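Local coordinates for protein argonaute 5 (Arabidopsis thaliana, PDB 4G0O) that probably recognises the 5' nucleotide of small RNAs through its MID domain, using a nucleotide specificity loop to sort them in gene regulation, at residues 17-22 with 55-60; 4-9 with 133-138; 11-16 with 49-54; 80-85 with 108-113; 74-79 with 101-106. All coordinates share one frame; numbering follows the deposited sequence.

Contact 1: 17-22 with 55-60; sequences VSFSTR and ISCPPE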
# COMPACT_ATOMS: atom_id res chain seq x y z
N VAL A 17 -1.86 -3.43 5.70
CA VAL A 17 -2.69 -4.55 6.11
C VAL A 17 -2.39 -5.73 5.24
O VAL A 17 -2.24 -5.60 4.02
CB VAL A 17 -4.18 -4.25 5.95
CG1 VAL A 17 -5.02 -5.26 6.73
CG2 VAL A 17 -4.47 -2.90 6.45
N SER A 18 -2.33 -6.90 5.87
CA SER A 18 -2.12 -8.13 5.13
C SER A 18 -3.25 -9.13 5.35
O SER A 18 -3.56 -9.50 6.48
CB SER A 18 -0.79 -8.76 5.53
OG SER A 18 -0.71 -10.07 5.00
N PHE A 19 -3.85 -9.56 4.25
CA PHE A 19 -4.82 -10.64 4.29
C PHE A 19 -4.20 -11.95 3.78
O PHE A 19 -4.91 -12.90 3.47
CB PHE A 19 -6.05 -10.28 3.47
CG PHE A 19 -6.70 -8.98 3.89
CD1 PHE A 19 -6.61 -7.85 3.09
CD2 PHE A 19 -7.37 -8.89 5.09
CE1 PHE A 19 -7.20 -6.66 3.48
CE2 PHE A 19 -7.95 -7.70 5.50
CZ PHE A 19 -7.87 -6.58 4.68
N SER A 20 -2.88 -11.98 3.68
CA SER A 20 -2.21 -13.19 3.22
C SER A 20 -1.81 -14.07 4.39
O SER A 20 -1.32 -13.58 5.40
CB SER A 20 -0.97 -12.86 2.41
OG SER A 20 -0.22 -14.05 2.17
N THR A 21 -2.03 -15.36 4.23
CA THR A 21 -1.69 -16.32 5.26
C THR A 21 -0.32 -16.96 4.98
O THR A 21 0.40 -17.41 5.89
CB THR A 21 -2.75 -17.41 5.31
OG1 THR A 21 -4.01 -16.83 5.69
CG2 THR A 21 -2.37 -18.48 6.29
N ARG A 22 0.03 -16.97 3.71
CA ARG A 22 1.15 -17.77 3.24
C ARG A 22 2.50 -17.16 3.60
O ARG A 22 3.45 -17.88 3.89
CB ARG A 22 1.05 -17.93 1.73
CG ARG A 22 1.24 -19.35 1.29
CD ARG A 22 -0.05 -20.15 1.41
NE ARG A 22 -0.76 -20.16 0.14
CZ ARG A 22 -0.39 -20.88 -0.92
NH1 ARG A 22 0.69 -21.66 -0.86
NH2 ARG A 22 -1.10 -20.83 -2.04
N ILE A 55 -1.18 -4.49 10.52
CA ILE A 55 -2.17 -5.47 10.91
C ILE A 55 -2.10 -6.68 9.98
O ILE A 55 -1.94 -6.55 8.77
CB ILE A 55 -3.59 -4.86 10.89
CG1 ILE A 55 -3.67 -3.69 9.91
CG2 ILE A 55 -3.98 -4.35 12.26
CD1 ILE A 55 -3.30 -2.30 10.51
N SER A 56 -2.18 -7.87 10.56
CA SER A 56 -2.28 -9.09 9.78
C SER A 56 -3.48 -9.86 10.28
O SER A 56 -3.61 -10.09 11.49
CB SER A 56 -1.01 -9.93 9.94
OG SER A 56 -1.10 -11.11 9.16
N CYS A 57 -4.38 -10.24 9.38
CA CYS A 57 -5.59 -10.92 9.81
C CYS A 57 -6.11 -11.82 8.70
O CYS A 57 -5.66 -11.70 7.55
CB CYS A 57 -6.63 -9.89 10.24
SG CYS A 57 -7.20 -8.85 8.90
N PRO A 58 -7.04 -12.75 9.02
CA PRO A 58 -7.50 -13.67 7.98
C PRO A 58 -8.36 -12.94 6.97
O PRO A 58 -9.00 -11.95 7.31
CB PRO A 58 -8.37 -14.67 8.76
CG PRO A 58 -7.98 -14.53 10.18
CD PRO A 58 -7.64 -13.08 10.33
N PRO A 59 -8.38 -13.44 5.72
CA PRO A 59 -9.21 -12.90 4.64
C PRO A 59 -10.71 -12.79 4.97
O PRO A 59 -11.40 -12.01 4.31
CB PRO A 59 -9.00 -13.91 3.51
CG PRO A 59 -8.53 -15.16 4.20
CD PRO A 59 -7.67 -14.66 5.31
N GLU A 60 -11.21 -13.55 5.94
CA GLU A 60 -12.62 -13.42 6.30
C GLU A 60 -12.88 -12.20 7.17
O GLU A 60 -14.03 -11.85 7.44
CB GLU A 60 -13.19 -14.71 6.95
CG GLU A 60 -12.18 -15.61 7.66
CD GLU A 60 -11.31 -16.43 6.71
OE1 GLU A 60 -10.10 -16.16 6.65
OE2 GLU A 60 -11.83 -17.35 6.04
O HOH W 1 1.07 -11.87 6.56
O HOH W 2 -3.47 -13.00 7.76
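Val17 and Ile55 put their side chains on the same face of the sheet, where they cross obliquely: CG1 of Ile55 fits against both methyls of Val17, closest to CG2 at 3.6 Å. Helix 62-72 covers this face, with Ile69 packing on both residues. One step on, Ser18 and Ser56 turn to the opposite face. Each OG is anti to its own backbone N (chi1 169° for Ser18), yet the two oxygens stay 4.3 Å apart, Ser18 OG to Ser56 OG, and a water joins them instead, its link to Ser56 being weak. Beneath the side chains the backbones pair in parallel, Ser18 N giving its proton to Ile55 O at 2.9 Å and Cys57 N to Ser18 O at 3.1 Å. This is the end of strand 7-18, where it lies between strand 78-82 and the short strand 55-56 in the central parallel sheet of the MID domain. Beyond the pairing both chains leave the sheet. Ser18 OG accepts from Ser20 N, forming an ST turn, and a second water donates to Ser20 O and, weakly, to Cys57 O. Phe19 and Cys57 meet here: SG lies obliquely to the ring, 3.7 Å from CE2 of Phe19 and 66° off the ring normal, in a sulfur-aromatic contact. Pro58 O approaches the edge of the same ring, near its plane, 4.1 Å from Phe19 CD2. On the backbone side of the phenylalanine, Pro59 brings its CD to 3.8 Å from Phe19 O, and Pro84 touches both of these residues.

Contact 2: 4-9 with 133-138; sequences KMVNGA and GGRNTV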
# COMPACT_ATOMS: atom_id res chain seq x y z
N LYS A 4 9.17 8.99 -14.57
CA LYS A 4 9.65 9.76 -13.42
C LYS A 4 8.49 10.44 -12.67
O LYS A 4 7.39 10.58 -13.21
CB LYS A 4 10.66 10.81 -13.88
CG LYS A 4 11.88 10.25 -14.62
CD LYS A 4 12.86 9.57 -13.67
CE LYS A 4 14.20 9.34 -14.34
NZ LYS A 4 14.06 8.50 -15.55
N MET A 5 8.75 10.85 -11.44
CA MET A 5 7.81 11.69 -10.72
C MET A 5 8.20 13.16 -10.98
O MET A 5 9.29 13.59 -10.65
CB MET A 5 7.87 11.39 -9.22
CG MET A 5 7.44 9.96 -8.87
SD MET A 5 7.55 9.58 -7.12
CE MET A 5 7.13 7.84 -7.06
N VAL A 6 7.31 13.92 -11.61
CA VAL A 6 7.54 15.35 -11.79
C VAL A 6 7.52 15.96 -10.41
O VAL A 6 8.39 16.75 -10.04
CB VAL A 6 6.42 16.01 -12.59
CG1 VAL A 6 6.72 17.49 -12.78
CG2 VAL A 6 6.26 15.32 -13.94
N ASN A 7 6.53 15.54 -9.63
CA ASN A 7 6.32 16.06 -8.30
C ASN A 7 5.95 14.92 -7.33
O ASN A 7 4.92 14.26 -7.50
CB ASN A 7 5.24 17.14 -8.37
CG ASN A 7 4.57 17.40 -7.06
OD1 ASN A 7 3.36 17.21 -6.91
ND2 ASN A 7 5.36 17.85 -6.07
N GLY A 8 6.80 14.68 -6.34
CA GLY A 8 6.62 13.55 -5.45
C GLY A 8 5.71 13.92 -4.30
O GLY A 8 6.03 14.85 -3.55
N ALA A 9 4.59 13.23 -4.15
CA ALA A 9 3.65 13.57 -3.06
C ALA A 9 4.32 13.39 -1.70
O ALA A 9 5.36 12.73 -1.59
CB ALA A 9 2.38 12.73 -3.15
N GLY A 133 -1.57 12.16 -4.81
CA GLY A 133 -1.59 13.55 -5.22
C GLY A 133 -0.37 14.05 -5.95
O GLY A 133 -0.29 15.23 -6.28
N GLY A 134 0.60 13.16 -6.22
CA GLY A 134 1.78 13.53 -6.97
C GLY A 134 1.51 13.57 -8.46
O GLY A 134 0.39 13.30 -8.90
N ARG A 135 2.55 13.90 -9.23
CA ARG A 135 2.50 13.93 -10.69
C ARG A 135 3.61 13.07 -11.27
O ARG A 135 4.78 13.16 -10.83
CB ARG A 135 2.74 15.35 -11.21
CG ARG A 135 1.51 16.17 -11.56
CD ARG A 135 1.96 17.57 -11.99
NE ARG A 135 2.67 18.24 -10.90
CZ ARG A 135 3.50 19.28 -11.05
NH1 ARG A 135 3.74 19.79 -12.25
NH2 ARG A 135 4.09 19.80 -9.98
N ASN A 136 3.27 12.27 -12.28
CA ASN A 136 4.26 11.46 -12.99
C ASN A 136 4.38 11.89 -14.45
O ASN A 136 3.48 12.53 -15.00
CB ASN A 136 3.88 9.98 -12.91
CG ASN A 136 3.90 9.42 -11.50
OD1 ASN A 136 4.60 9.94 -10.63
ND2 ASN A 136 3.14 8.35 -11.26
N THR A 137 5.49 11.53 -15.10
CA THR A 137 5.63 11.74 -16.54
C THR A 137 6.51 10.65 -17.16
O THR A 137 7.01 9.76 -16.44
CB THR A 137 6.24 13.14 -16.87
OG1 THR A 137 6.04 13.45 -18.25
CG2 THR A 137 7.73 13.16 -16.56
N VAL A 138 6.69 10.71 -18.48
CA VAL A 138 7.62 9.86 -19.20
C VAL A 138 8.59 10.75 -19.96
O VAL A 138 8.17 11.62 -20.73
CB VAL A 138 6.92 8.92 -20.21
CG1 VAL A 138 7.96 8.13 -21.00
CG2 VAL A 138 6.00 7.96 -19.50
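Arg135 meets Val6 and Asn7 at once, and these three residues have the largest shares of the buried surface, together a little under half. The guanidinium lies with one face under CG1 of Val6, which sits above the plane toward the rim, 3.8 Å from NH1 of Arg135. The chain of Arg135 bends at chi3 (-60°), which sets its NE 3.8 Å from Asn7 CB; NH2 of Arg135 comes closer, to 3.3 Å from the same carbon. The amide of Asn7 and the guanidinium are turned 45° against each other. The second methyl of Val6, CG2, reaches the other way to CB of Thr137 at 3.7 Å.

Val6 and Asn7 both face Arg135 because the antiparallel ladder slips by one residue here, a classic beta bulge. Arg135 O takes the N-H of Asn7 at 3.2 Å and, weakly, that of Val6; Arg135 N returns a bond to Asn7 O at 3.0 Å. Lys4 and Thr137 form a regular hydrogen-bonded pair farther along. On the other face Met5 lies beside Asn136, whose OD1 is 3.3 Å from Met5 CG, while the amide is bonded to Asn129 and to Leu126 O of helix 118-131. The two ends of the chain are thus joined chiefly by backbone bonds, and the charged guanidinium contributes across the contact by lying against carbon rather than by pairing with an opposite charge.

Contact 3: 11-16 with 49-54; sequences VTSWTC and QPAIPF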
# COMPACT_ATOMS: atom_id res chain seq x y z
N VAL A 11 3.67 11.83 2.04
CA VAL A 11 2.80 10.97 2.85
C VAL A 11 3.23 10.98 4.31
O VAL A 11 4.35 10.59 4.63
CB VAL A 11 2.81 9.51 2.33
CG1 VAL A 11 1.85 8.66 3.12
CG2 VAL A 11 2.44 9.47 0.88
N THR A 12 2.32 11.40 5.18
CA THR A 12 2.54 11.44 6.63
C THR A 12 1.75 10.37 7.39
O THR A 12 2.14 9.92 8.47
CB THR A 12 2.15 12.82 7.21
OG1 THR A 12 2.69 13.87 6.39
CG2 THR A 12 2.68 12.98 8.63
N SER A 13 0.61 9.97 6.83
CA SER A 13 -0.25 8.98 7.45
C SER A 13 -0.45 7.76 6.54
O SER A 13 -1.10 7.85 5.50
CB SER A 13 -1.60 9.62 7.79
OG SER A 13 -2.36 8.79 8.66
N TRP A 14 0.13 6.63 6.91
CA TRP A 14 0.05 5.43 6.09
C TRP A 14 0.19 4.21 7.00
O TRP A 14 0.69 4.32 8.12
CB TRP A 14 1.15 5.42 5.01
CG TRP A 14 2.52 5.23 5.59
CD1 TRP A 14 3.38 6.20 6.03
CD2 TRP A 14 3.18 3.97 5.85
NE1 TRP A 14 4.53 5.63 6.53
CE2 TRP A 14 4.43 4.27 6.44
CE3 TRP A 14 2.84 2.64 5.64
CZ2 TRP A 14 5.32 3.28 6.82
CZ3 TRP A 14 3.72 1.66 6.01
CH2 TRP A 14 4.95 1.98 6.59
N THR A 15 -0.27 3.06 6.54
CA THR A 15 -0.01 1.80 7.23
C THR A 15 -0.26 0.64 6.29
O THR A 15 -0.62 0.84 5.13
CB THR A 15 -0.83 1.64 8.53
OG1 THR A 15 -0.36 0.50 9.26
CG2 THR A 15 -2.32 1.49 8.23
N CYS A 16 -0.08 -0.57 6.80
CA CYS A 16 -0.13 -1.75 5.96
C CYS A 16 -1.06 -2.80 6.56
O CYS A 16 -1.04 -3.02 7.77
CB CYS A 16 1.26 -2.34 5.84
SG CYS A 16 1.34 -3.89 4.94
N GLN A 49 7.45 6.01 10.02
CA GLN A 49 6.63 5.27 10.96
C GLN A 49 5.19 5.27 10.45
O GLN A 49 4.67 6.31 10.04
CB GLN A 49 6.72 5.89 12.36
CG GLN A 49 8.15 5.96 12.95
CD GLN A 49 8.75 7.37 12.97
OE1 GLN A 49 9.01 7.89 14.17
NE2 GLN A 49 9.00 7.98 11.92
N PRO A 50 4.54 4.10 10.47
CA PRO A 50 3.15 4.06 10.03
C PRO A 50 2.28 4.74 11.09
O PRO A 50 2.71 4.84 12.24
CB PRO A 50 2.86 2.55 9.96
CG PRO A 50 3.69 1.98 11.03
CD PRO A 50 4.97 2.82 11.05
N ALA A 51 1.10 5.22 10.71
CA ALA A 51 0.27 5.97 11.64
C ALA A 51 -0.38 5.07 12.71
O ALA A 51 -0.74 5.53 13.80
CB ALA A 51 -0.78 6.73 10.88
N ILE A 52 -0.54 3.79 12.39
CA ILE A 52 -0.92 2.77 13.37
C ILE A 52 -0.12 1.53 13.02
O ILE A 52 0.36 1.41 11.89
CB ILE A 52 -2.45 2.45 13.33
CG1 ILE A 52 -2.87 2.01 11.93
CG2 ILE A 52 -3.28 3.65 13.82
CD1 ILE A 52 -4.26 1.39 11.88
N PRO A 53 0.07 0.61 13.99
CA PRO A 53 0.88 -0.59 13.73
C PRO A 53 0.34 -1.42 12.57
O PRO A 53 -0.86 -1.39 12.33
CB PRO A 53 0.73 -1.39 15.04
CG PRO A 53 0.43 -0.36 16.07
CD PRO A 53 -0.42 0.65 15.38
N PHE A 54 1.20 -2.17 11.88
CA PHE A 54 0.72 -3.03 10.80
C PHE A 54 -0.25 -4.06 11.36
O PHE A 54 -0.15 -4.46 12.52
CB PHE A 54 1.89 -3.75 10.11
CG PHE A 54 2.72 -2.87 9.23
CD1 PHE A 54 3.68 -3.41 8.39
CD2 PHE A 54 2.55 -1.48 9.24
CE1 PHE A 54 4.45 -2.60 7.57
CE2 PHE A 54 3.32 -0.66 8.42
CZ PHE A 54 4.27 -1.22 7.59
O HOH W 3 2.24 7.46 9.17
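Cys16 sets its CB squarely over the ring of Phe54, 3.4 Å above the plane and above its centre, with SG also on that face in a sulfur-aromatic contact. The far end of the phenylalanine meets Trp14 rim to rim: CZ of Phe54 lies 3.3 Å from CZ3 of Trp14, the planes are inclined at 68°, and neither ring covers the other. Although the CB of Trp14 points away from the loop, the end of its side chain comes back to Pro50 and Phe54. Pro50 packs on a face of the indole, its CB 4.0 Å from the centroid of the six-membered ring and only 8° off the normal. An alanine in place of Trp14 would probably open a gap between Pro50 and Phe54, leave the phenylalanine freer to shift, and deprive Lys47 O of the N-H that NE1 supplies.

Outward from the rings, CG2 of Thr15 touches CG1 of Ile52 at 3.8 Å, while Thr15 OG1 donates to Ile52 O at 2.9 Å from above the carbonyl plane. Ala51 N donates to Trp14 O at 2.8 Å. At the polar edge a water gives protons to Thr12 O and Gln49 O and accepts from Trp14 N, spanning the loop and the strand.

The loop 49-54 thus lies along strand 7-18 just before strand 55-56 joins it in the parallel sheet. Trp14, Cys16 and Phe54 pack under helix 27-42, on Ile36 and Cys32, while Ile52 turns to Ile69 and Arg72 of helix 62-72.

Contact 4: 80-85 with 108-113; sequences IVILPD and CQPRQV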
# COMPACT_ATOMS: atom_id res chain seq x y z
N ILE A 80 -1.48 0.43 2.46
CA ILE A 80 -0.85 -0.55 1.60
C ILE A 80 -1.51 -1.87 1.92
O ILE A 80 -1.40 -2.37 3.05
CB ILE A 80 0.66 -0.66 1.84
CG1 ILE A 80 1.37 0.64 1.47
CG2 ILE A 80 1.24 -1.82 1.04
CD1 ILE A 80 2.71 0.78 2.15
N VAL A 81 -2.21 -2.44 0.95
CA VAL A 81 -2.93 -3.67 1.22
C VAL A 81 -2.24 -4.89 0.62
O VAL A 81 -2.01 -4.94 -0.59
CB VAL A 81 -4.36 -3.61 0.70
CG1 VAL A 81 -4.98 -5.01 0.69
CG2 VAL A 81 -5.17 -2.66 1.55
N ILE A 82 -1.92 -5.87 1.45
CA ILE A 82 -1.49 -7.15 0.90
C ILE A 82 -2.70 -8.09 0.75
O ILE A 82 -3.31 -8.51 1.73
CB ILE A 82 -0.36 -7.81 1.73
CG1 ILE A 82 0.89 -6.92 1.75
CG2 ILE A 82 0.03 -9.16 1.14
CD1 ILE A 82 1.94 -7.39 2.76
N LEU A 83 -3.01 -8.42 -0.50
CA LEU A 83 -4.20 -9.19 -0.87
C LEU A 83 -4.18 -10.62 -0.37
O LEU A 83 -3.12 -11.20 -0.16
CB LEU A 83 -4.35 -9.22 -2.40
CG LEU A 83 -4.58 -7.87 -3.09
CD1 LEU A 83 -4.33 -7.99 -4.59
CD2 LEU A 83 -5.99 -7.37 -2.76
N PRO A 84 -5.36 -11.22 -0.21
CA PRO A 84 -5.44 -12.64 0.16
C PRO A 84 -4.65 -13.51 -0.80
O PRO A 84 -4.33 -13.07 -1.91
CB PRO A 84 -6.94 -12.93 0.04
CG PRO A 84 -7.57 -11.65 0.36
CD PRO A 84 -6.70 -10.60 -0.28
N ASP A 85 -4.33 -14.73 -0.39
CA ASP A 85 -3.58 -15.62 -1.27
C ASP A 85 -4.42 -16.06 -2.46
O ASP A 85 -3.90 -16.23 -3.56
CB ASP A 85 -3.06 -16.84 -0.50
CG ASP A 85 -2.13 -16.44 0.64
OD1 ASP A 85 -2.34 -16.93 1.77
OD2 ASP A 85 -1.21 -15.62 0.42
N CYS A 108 -1.58 -5.07 -3.47
CA CYS A 108 -0.41 -5.81 -3.92
C CYS A 108 -0.56 -7.30 -3.71
O CYS A 108 -0.85 -7.75 -2.61
CB CYS A 108 0.82 -5.35 -3.12
SG CYS A 108 1.28 -3.63 -3.41
N GLN A 109 -0.33 -8.08 -4.77
CA GLN A 109 -0.42 -9.53 -4.67
C GLN A 109 0.71 -10.16 -3.85
O GLN A 109 1.90 -9.91 -4.10
CB GLN A 109 -0.43 -10.15 -6.06
CG GLN A 109 -1.70 -9.89 -6.83
CD GLN A 109 -1.56 -10.32 -8.26
OE1 GLN A 109 -0.61 -9.94 -8.94
NE2 GLN A 109 -2.50 -11.14 -8.73
N PRO A 110 0.34 -10.98 -2.86
CA PRO A 110 1.30 -11.61 -1.94
C PRO A 110 2.43 -12.39 -2.65
O PRO A 110 3.56 -12.40 -2.16
CB PRO A 110 0.42 -12.53 -1.07
CG PRO A 110 -0.88 -12.67 -1.81
CD PRO A 110 -1.05 -11.41 -2.60
N ARG A 111 2.13 -13.02 -3.78
CA ARG A 111 3.15 -13.75 -4.52
C ARG A 111 4.18 -12.80 -5.14
O ARG A 111 5.37 -13.13 -5.27
CB ARG A 111 2.47 -14.57 -5.60
CG ARG A 111 3.38 -15.18 -6.64
CD ARG A 111 2.56 -15.57 -7.87
NE ARG A 111 1.12 -15.48 -7.62
CZ ARG A 111 0.35 -14.46 -8.01
NH1 ARG A 111 -0.95 -14.48 -7.74
NH2 ARG A 111 0.87 -13.44 -8.68
N GLN A 112 3.73 -11.61 -5.52
CA GLN A 112 4.62 -10.61 -6.09
C GLN A 112 5.40 -9.90 -4.99
O GLN A 112 6.59 -9.63 -5.15
CB GLN A 112 3.85 -9.58 -6.91
CG GLN A 112 3.11 -10.17 -8.10
CD GLN A 112 4.05 -10.80 -9.12
OE1 GLN A 112 5.23 -10.42 -9.22
NE2 GLN A 112 3.53 -11.77 -9.87
N VAL A 113 4.72 -9.60 -3.89
CA VAL A 113 5.36 -8.99 -2.72
C VAL A 113 6.52 -9.87 -2.27
O VAL A 113 7.59 -9.39 -1.91
CB VAL A 113 4.35 -8.79 -1.56
CG1 VAL A 113 5.07 -8.67 -0.22
CG2 VAL A 113 3.48 -7.58 -1.82
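Pro110 fits its ring into the bend of the chain at Ile82 to Asp85. Its CB stands 4.0 Å from CG2 of Ile82, the two side chains running past one another in opposite senses, and 3.8 Å from OD2 of Asp85. At the tip of the ring, CG lies among oxygens: Leu83 O at 3.1 Å, Pro84 O at 3.5 Å, and OD2 of Asp85 a little farther off. CD of Pro110 lies 3.2 Å from Leu83 O, with Leu83 CB beyond it. The carboxylate that borders this ring is bonded to Ser20 OG and Thr21 N, which fix it in place.

The proline opens helix 110-115, directly after Gln109 at the N-cap, whose carbonyl accepts from Val113 N. Strand 105-108 ends just before it, beside strand 78-82 in the parallel sheet: Cys108 N donates to Val81 O at 2.9 Å, and Cys108 O accepts from Leu83 N at 3.1 Å. In Argonaute MID domains the chain after the strand equivalent to 78-82 leads into the nucleotide specificity loop, so this strand end probably borders the base-reading region. Leu83 crosses the side chain of Gln109 at a slant, its CD1 3.9 Å from CG of Gln109, and also touches Ile93 of helix 90-101.

Contact 5: 74-79 with 101-106; sequences PGLQLL and LGIVSQ. With SO4 (sulfate ion), chain C.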
# COMPACT_ATOMS: atom_id res chain seq x y z
N PRO A 74 -8.48 8.04 11.01
CA PRO A 74 -9.34 8.83 10.12
C PRO A 74 -8.54 9.67 9.13
O PRO A 74 -9.09 10.09 8.11
CB PRO A 74 -10.07 9.76 11.09
CG PRO A 74 -9.21 9.79 12.32
CD PRO A 74 -8.60 8.46 12.42
N GLY A 75 -7.27 9.93 9.43
CA GLY A 75 -6.46 10.78 8.59
C GLY A 75 -5.56 10.06 7.59
O GLY A 75 -4.81 10.73 6.86
N LEU A 76 -5.62 8.73 7.57
CA LEU A 76 -4.80 7.89 6.69
C LEU A 76 -4.73 8.47 5.29
O LEU A 76 -5.76 8.73 4.67
CB LEU A 76 -5.38 6.48 6.59
CG LEU A 76 -4.65 5.26 7.17
CD1 LEU A 76 -4.75 4.06 6.23
CD2 LEU A 76 -3.20 5.53 7.54
N GLN A 77 -3.52 8.66 4.78
CA GLN A 77 -3.32 9.16 3.43
C GLN A 77 -3.13 8.00 2.46
O GLN A 77 -3.24 8.17 1.25
CB GLN A 77 -2.11 10.10 3.39
CG GLN A 77 -2.37 11.45 4.08
CD GLN A 77 -1.11 12.30 4.24
OE1 GLN A 77 -0.02 11.79 4.55
NE2 GLN A 77 -1.26 13.60 4.06
N LEU A 78 -2.85 6.81 2.99
CA LEU A 78 -2.53 5.65 2.15
C LEU A 78 -2.59 4.35 2.95
O LEU A 78 -2.05 4.27 4.04
CB LEU A 78 -1.13 5.79 1.53
CG LEU A 78 -0.64 4.68 0.59
CD1 LEU A 78 -1.42 4.70 -0.73
CD2 LEU A 78 0.86 4.79 0.32
N LEU A 79 -3.24 3.33 2.40
CA LEU A 79 -3.23 2.00 3.00
C LEU A 79 -2.56 1.07 2.03
O LEU A 79 -3.02 0.93 0.89
CB LEU A 79 -4.65 1.47 3.21
CG LEU A 79 -4.90 0.64 4.48
CD1 LEU A 79 -6.08 -0.33 4.30
CD2 LEU A 79 -3.65 -0.07 4.95
N LEU A 101 -15.38 3.65 2.60
CA LEU A 101 -14.76 4.28 3.77
C LEU A 101 -14.01 5.56 3.42
O LEU A 101 -13.77 6.42 4.29
CB LEU A 101 -13.84 3.28 4.47
CG LEU A 101 -14.57 1.99 4.83
CD1 LEU A 101 -13.67 1.05 5.60
CD2 LEU A 101 -15.86 2.31 5.60
N GLY A 102 -13.65 5.69 2.15
CA GLY A 102 -12.87 6.83 1.69
C GLY A 102 -11.43 6.70 2.12
O GLY A 102 -10.91 7.52 2.89
N ILE A 103 -10.78 5.65 1.64
CA ILE A 103 -9.37 5.47 1.92
C ILE A 103 -8.58 5.14 0.66
O ILE A 103 -8.94 4.23 -0.11
CB ILE A 103 -9.13 4.45 3.04
CG1 ILE A 103 -7.69 3.96 3.04
CG2 ILE A 103 -10.03 3.26 2.90
CD1 ILE A 103 -7.45 3.07 4.20
N VAL A 104 -7.53 5.92 0.44
CA VAL A 104 -6.66 5.71 -0.70
C VAL A 104 -5.86 4.45 -0.43
O VAL A 104 -5.12 4.38 0.54
CB VAL A 104 -5.72 6.91 -0.92
CG1 VAL A 104 -4.62 6.54 -1.90
CG2 VAL A 104 -6.52 8.14 -1.42
N SER A 105 -6.03 3.45 -1.28
CA SER A 105 -5.33 2.19 -1.08
C SER A 105 -4.45 1.78 -2.26
O SER A 105 -4.73 2.13 -3.41
CB SER A 105 -6.32 1.07 -0.74
OG SER A 105 -7.19 0.84 -1.83
N GLN A 106 -3.40 1.04 -1.97
CA GLN A 106 -2.62 0.37 -3.00
C GLN A 106 -2.60 -1.14 -2.71
O GLN A 106 -2.09 -1.58 -1.68
CB GLN A 106 -1.19 0.91 -3.04
CG GLN A 106 -0.30 0.18 -4.04
CD GLN A 106 -0.80 0.32 -5.46
OE1 GLN A 106 -1.13 1.42 -5.91
NE2 GLN A 106 -0.88 -0.79 -6.18
S SO4 C . -4.01 -0.74 -8.15
O1 SO4 C . -3.32 -1.99 -8.49
O2 SO4 C . -4.84 -0.98 -6.93
O3 SO4 C . -3.04 0.34 -7.96
O4 SO4 C . -4.87 -0.33 -9.27
O HOH W 4 -6.97 7.99 2.31
O HOH W 5 -8.74 8.28 5.09
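Leu76 O is gripped by two waters, both of which link it to 101-106. One donates to it at 2.8 Å, from water oxygen to Leu76 O, and accepts from Val104 N; the other donates to Leu76 O and to Gly102 O. Direct pairing follows, Leu79 N donating to Val104 O at 2.8 Å and Gln106 N to Leu79 O at 2.9 Å. These bonds pair the two parallel strands of the beta-alpha-beta unit 78-82, 90-101, 105-108.

Ile103 has CG1 anti to its backbone N (chi1 163°), and the extended chi2 (175°) carries CD1 between two leucines, 3.5 Å from CD1 of Leu76 and a tight 3.4 Å from CB of Leu79. Leu78 points CD1 at CG1 of Val104, 3.9 Å away. Gln106 leads away from this apolar layer to a sulfate ion, probably from the crystallisation liquor, donating weakly from NE2 to its O3 at 3.0 Å; Lys131 also binds the ion. An alanine in place of Gln106 would probably leave the sulfate without this amide donor and more dependent on Lys131. An amide and a lysine around such an anion are consistent with the site that holds the guide's 5' phosphate in related Argonautes.

How the contacts relate
Contacts 4 and 5 are buried and both pair strand 78-82 with the chain around strand 105-108, linked by a bond from Val81 N to Gln106 O. Contacts 1 and 3 are partly buried and share strand 7-18, following it against the chain that becomes strand 55-56; Ile55 N reaches Cys16 O where they meet. Aliphatic packing dominates contact 5, whereas aromatic rings fill contact 3 and waters bridging serines mark contact 1. Asp85 ties contact 4 to contact 1 through Ser20. Contact 2 lies at the surface, though it too uses strand 7-18 and adjoins contact 3 in sequence, and differs in being antiparallel and in bringing a charged side chain against apolar groups.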